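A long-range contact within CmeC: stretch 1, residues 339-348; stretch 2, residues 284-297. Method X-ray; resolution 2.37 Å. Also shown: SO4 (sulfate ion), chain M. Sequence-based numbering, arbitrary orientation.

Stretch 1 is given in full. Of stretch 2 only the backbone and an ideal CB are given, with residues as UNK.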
# COMPACT_ATOMS: atom_id res chain seq x y z
N GLU B 339 -4.81 -7.26 33.82
CA GLU B 339 -5.37 -7.82 32.59
C GLU B 339 -6.52 -6.98 32.04
O GLU B 339 -6.54 -6.64 30.86
CB GLU B 339 -5.85 -9.25 32.82
CG GLU B 339 -6.52 -9.87 31.61
CD GLU B 339 -7.17 -11.21 31.91
OE1 GLU B 339 -7.05 -11.68 33.06
OE2 GLU B 339 -7.79 -11.79 31.00
N ILE B 340 -7.48 -6.66 32.90
CA ILE B 340 -8.66 -5.90 32.49
C ILE B 340 -8.32 -4.42 32.31
O ILE B 340 -8.80 -3.78 31.37
CB ILE B 340 -9.80 -6.05 33.51
CG1 ILE B 340 -10.09 -7.53 33.75
CG2 ILE B 340 -11.05 -5.33 33.03
CD1 ILE B 340 -11.19 -7.77 34.75
N TYR B 341 -7.50 -3.90 33.21
CA TYR B 341 -7.09 -2.50 33.15
C TYR B 341 -6.33 -2.17 31.87
O TYR B 341 -6.50 -1.10 31.29
CB TYR B 341 -6.23 -2.14 34.37
CG TYR B 341 -5.49 -0.83 34.24
CD1 TYR B 341 -6.15 0.38 34.35
CD2 TYR B 341 -4.12 -0.80 34.00
CE1 TYR B 341 -5.48 1.59 34.23
CE2 TYR B 341 -3.43 0.39 33.88
CZ TYR B 341 -4.12 1.59 33.99
OH TYR B 341 -3.45 2.78 33.87
N GLN B 342 -5.49 -3.11 31.42
CA GLN B 342 -4.70 -2.90 30.21
C GLN B 342 -5.54 -3.13 28.95
O GLN B 342 -5.22 -2.60 27.89
CB GLN B 342 -3.48 -3.82 30.21
CG GLN B 342 -2.43 -3.49 31.27
CD GLN B 342 -1.71 -2.18 31.00
OE1 GLN B 342 -1.89 -1.56 29.95
NE2 GLN B 342 -0.90 -1.74 31.96
N ASN B 343 -6.60 -3.91 29.08
CA ASN B 343 -7.53 -4.10 27.97
C ASN B 343 -8.32 -2.82 27.70
O ASN B 343 -8.60 -2.48 26.56
CB ASN B 343 -8.47 -5.27 28.24
CG ASN B 343 -8.14 -6.50 27.42
OD1 ASN B 343 -8.36 -6.53 26.21
ND2 ASN B 343 -7.60 -7.52 28.07
N VAL B 344 -8.67 -2.13 28.78
CA VAL B 344 -9.36 -0.85 28.69
C VAL B 344 -8.43 0.21 28.11
O VAL B 344 -8.83 1.01 27.27
CB VAL B 344 -9.88 -0.39 30.07
CG1 VAL B 344 -10.45 1.02 29.99
CG2 VAL B 344 -10.92 -1.35 30.59
N ASN B 345 -7.18 0.20 28.58
CA ASN B 345 -6.15 1.07 28.03
C ASN B 345 -5.99 0.86 26.53
O ASN B 345 -5.94 1.82 25.76
CB ASN B 345 -4.81 0.83 28.73
CG ASN B 345 -4.65 1.66 29.99
OD1 ASN B 345 -5.62 2.05 30.62
ND2 ASN B 345 -3.40 1.94 30.35
N LEU B 346 -5.93 -0.40 26.11
CA LEU B 346 -5.79 -0.75 24.71
C LEU B 346 -6.97 -0.23 23.89
O LEU B 346 -6.79 0.25 22.77
CB LEU B 346 -5.66 -2.27 24.54
CG LEU B 346 -5.28 -2.79 23.16
CD1 LEU B 346 -4.00 -2.13 22.68
CD2 LEU B 346 -5.13 -4.31 23.17
N ALA B 347 -8.17 -0.32 24.45
CA ALA B 347 -9.37 0.16 23.79
C ALA B 347 -9.38 1.68 23.69
O ALA B 347 -9.87 2.25 22.71
CB ALA B 347 -10.61 -0.33 24.52
N LYS B 348 -8.85 2.33 24.71
CA LYS B 348 -8.77 3.79 24.73
C LYS B 348 -7.72 4.29 23.75
O LYS B 348 -7.85 5.38 23.19
CB LYS B 348 -8.46 4.29 26.15
CG LYS B 348 -9.61 4.09 27.13
CD LYS B 348 -9.15 4.08 28.58
CE LYS B 348 -8.96 5.48 29.14
NZ LYS B 348 -8.73 5.44 30.61
N UNK B 284 -17.23 4.73 16.67
CA UNK B 284 -17.22 3.27 16.74
C UNK B 284 -16.24 2.79 17.80
O UNK B 284 -16.57 1.95 18.63
CB UNK B 284 -16.86 2.67 15.38
N UNK B 285 -15.03 3.35 17.76
CA UNK B 285 -13.99 3.01 18.74
C UNK B 285 -14.37 3.51 20.13
O UNK B 285 -14.00 2.90 21.13
CB UNK B 285 -12.64 3.60 18.32
N UNK B 286 -15.09 4.62 20.18
CA UNK B 286 -15.53 5.19 21.44
C UNK B 286 -16.53 4.28 22.15
O UNK B 286 -16.50 4.14 23.37
CB UNK B 286 -16.15 6.57 21.20
N UNK B 287 -17.40 3.65 21.37
CA UNK B 287 -18.36 2.69 21.90
C UNK B 287 -17.66 1.43 22.41
O UNK B 287 -18.10 0.82 23.38
CB UNK B 287 -19.39 2.32 20.83
N UNK B 288 -16.57 1.06 21.75
CA UNK B 288 -15.81 -0.13 22.11
C UNK B 288 -15.03 0.08 23.41
O UNK B 288 -14.63 -0.89 24.05
CB UNK B 288 -14.85 -0.51 20.98
N UNK B 289 -14.81 1.33 23.77
CA UNK B 289 -14.20 1.65 25.05
C UNK B 289 -15.16 1.25 26.17
O UNK B 289 -14.75 0.66 27.17
CB UNK B 289 -13.85 3.14 25.13
N UNK B 290 -16.44 1.55 25.97
CA UNK B 290 -17.47 1.17 26.92
C UNK B 290 -17.58 -0.33 27.08
O UNK B 290 -17.71 -0.83 28.20
CB UNK B 290 -18.82 1.74 26.49
N UNK B 291 -17.52 -1.05 25.96
CA UNK B 291 -17.57 -2.51 25.96
C UNK B 291 -16.43 -3.10 26.79
O UNK B 291 -16.63 -4.04 27.56
CB UNK B 291 -17.51 -3.04 24.53
N UNK B 292 -15.25 -2.52 26.64
CA UNK B 292 -14.06 -3.00 27.34
C UNK B 292 -14.16 -2.74 28.84
O UNK B 292 -13.64 -3.53 29.64
CB UNK B 292 -12.80 -2.33 26.77
N UNK B 293 -14.82 -1.66 29.22
CA UNK B 293 -14.93 -1.28 30.63
C UNK B 293 -15.96 -2.11 31.38
O UNK B 293 -15.95 -2.16 32.61
CB UNK B 293 -15.29 0.20 30.75
N UNK B 294 -16.85 -2.77 30.64
CA UNK B 294 -17.88 -3.60 31.26
C UNK B 294 -17.28 -4.87 31.88
O UNK B 294 -17.93 -5.55 32.67
CB UNK B 294 -18.95 -3.97 30.23
N UNK B 295 -16.05 -5.18 31.50
CA UNK B 295 -15.36 -6.36 32.01
C UNK B 295 -15.06 -6.24 33.50
O UNK B 295 -14.88 -7.25 34.19
CB UNK B 295 -14.06 -6.59 31.23
N UNK B 296 -15.01 -5.01 34.00
CA UNK B 296 -14.80 -4.76 35.42
C UNK B 296 -16.04 -5.07 36.24
O UNK B 296 -15.95 -5.37 37.43
CB UNK B 296 -14.38 -3.31 35.64
N UNK B 297 -17.21 -4.99 35.60
CA UNK B 297 -18.48 -5.09 36.31
C UNK B 297 -19.10 -6.49 36.23
O UNK B 297 -18.82 -7.24 35.29
CB UNK B 297 -19.46 -4.06 35.75
S SO4 M . -7.30 -5.90 36.52
O1 SO4 M . -8.32 -6.53 37.35
O2 SO4 M . -6.15 -5.58 37.36
O3 SO4 M . -6.90 -6.81 35.46
O4 SO4 M . -7.82 -4.68 35.93

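The helix of stretch 1 runs antiparallel to that of stretch 2, at 175° with the axes 8.7 Å apart at closest approach, so successive turns of stretch 2 meet stretch 1 in reverse order.

Position 284 lies out of reach of stretch 1, which sets no limit on it; it is Gln-284. At 285 CA-to-CB points sideways, its ideal CB 5.4 Å from Ala-347 O, so small or flexible polar residues would suit. Gln-285 occupies it, and its backbone does the linking: a water donates to Gln-285 O (2.6 Å) and to Ala-347 O (2.7 Å), joining two carbonyls that could not bond each other. Position 286 points away and 287 is out of reach, so stretch 1 does not constrain either; they are Asn-286 and Tyr-287. Position 288 points sideways, with nothing within 5.5 Å of its ideal CB, so stretch 1 would accept many types; Leu-288 touches mainly through its backbone, its O lying 4.1 Å from Ala-347 CB.

At 289 the ideal CB is 4.7 Å from Ala-347 O and 4.8 Å from Lys-348 CG, room for a short or branched aliphatic group. Val-289 fits: CG2 comes 3.5 Å from Ala-347 O, while CG1 packs 3.9 Å from Lys-348 CG, the aliphatic part of the lysine.

Position 290 points away and 291 sideways without contact, so stretch 1 sets no preference; they are Gly-290 and Val-291.

At 292 CA-to-CB points toward stretch 1. Its ideal CB is already 3.7 Å from Ala-347 CB and 4.2 Å from both Val-344 CA and Asn-343 O, which favours a very small residue. Ala-292 meets this demand, and the CA atoms of Ala-292 and Val-344 approach to 5.3 Å.

At 293 CB points sideways, 4.6 Å from Val-344 CG2, so a chain with an aliphatic start would suit, whether or not it ends in a charge. Arg-293 lays its CG 3.7 Å from Val-344 CG1, and its guanidinium bonds elsewhere in the structure.

Position 294 points away, free of any preference from stretch 1; Thr-294 turns OG1 back to its own backbone in a very short hydrogen bond to Val-291 O (2.5 Å).

At 295 CB points toward stretch 1, 3.7 Å from Ile-340 CG2, again favouring something small and apolar: Ala-295.

Position 296 points sideways, yet Ile-340, Val-344 and the backbone of Tyr-341 lie within reach of a long apolar chain or a ring. Phe-296 reaches across: Ile-340 CG2 sits 3.5 Å from the centroid of the Phe-296 ring, 8° off its normal, a CH-pi contact over one face. Val-344 CG2 is 3.9 Å from Phe-296 CE2.

Position 297, out of reach, is likewise unconstrained by stretch 1; it is Leu-297.

Stretch 2 284-297: QQNYLVGVARTAFL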
# COMPACT_ATOMS: atom_id res chain seq x y z
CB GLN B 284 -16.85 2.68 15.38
CG GLN B 284 -16.67 1.17 15.39
CD GLN B 284 -16.32 0.61 14.03
OE1 GLN B 284 -15.66 1.27 13.23
NE2 GLN B 284 -16.75 -0.61 13.76
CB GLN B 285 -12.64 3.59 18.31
CG GLN B 285 -12.11 3.01 17.00
CD GLN B 285 -11.88 1.51 17.09
OE1 GLN B 285 -11.36 1.01 18.08
NE2 GLN B 285 -12.29 0.80 16.04
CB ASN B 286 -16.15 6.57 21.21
CG ASN B 286 -16.58 7.24 22.50
OD1 ASN B 286 -15.74 7.70 23.28
ND2 ASN B 286 -17.88 7.31 22.74
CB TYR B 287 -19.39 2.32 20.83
CG TYR B 287 -20.50 3.34 20.66
CD1 TYR B 287 -21.18 3.85 21.76
CD2 TYR B 287 -20.86 3.79 19.40
CE1 TYR B 287 -22.19 4.78 21.61
CE2 TYR B 287 -21.87 4.72 19.23
CZ TYR B 287 -22.53 5.21 20.34
OH TYR B 287 -23.53 6.14 20.17
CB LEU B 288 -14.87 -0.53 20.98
CG LEU B 288 -15.55 -1.06 19.72
CD1 LEU B 288 -14.53 -1.43 18.67
CD2 LEU B 288 -16.45 -2.25 20.07
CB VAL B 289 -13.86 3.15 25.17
CG1 VAL B 289 -13.43 3.49 26.59
CG2 VAL B 289 -12.78 3.53 24.17
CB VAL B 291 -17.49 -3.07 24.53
CG1 VAL B 291 -17.40 -4.59 24.55
CG2 VAL B 291 -18.69 -2.62 23.71
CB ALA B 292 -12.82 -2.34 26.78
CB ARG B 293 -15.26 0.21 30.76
CG ARG B 293 -14.15 1.13 30.28
CD ARG B 293 -14.14 2.48 31.00
NE ARG B 293 -15.16 3.40 30.50
CZ ARG B 293 -14.93 4.69 30.25
NH1 ARG B 293 -13.73 5.20 30.45
NH2 ARG B 293 -15.91 5.46 29.79
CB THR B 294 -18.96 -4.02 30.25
OG1 THR B 294 -18.36 -4.72 29.16
CG2 THR B 294 -19.71 -2.80 29.72
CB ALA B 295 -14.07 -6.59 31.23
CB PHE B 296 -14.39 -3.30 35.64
CG PHE B 296 -12.91 -3.06 35.55
CD1 PHE B 296 -12.04 -3.62 36.47
CD2 PHE B 296 -12.38 -2.25 34.55
CE1 PHE B 296 -10.68 -3.39 36.39
CE2 PHE B 296 -11.02 -2.02 34.47
CZ PHE B 296 -10.17 -2.59 35.39
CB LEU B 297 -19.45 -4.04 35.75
CG LEU B 297 -19.01 -2.60 36.00
CD1 LEU B 297 -20.08 -1.62 35.56
CD2 LEU B 297 -18.67 -2.40 37.47
O HOH W 1 -12.10 1.20 21.58
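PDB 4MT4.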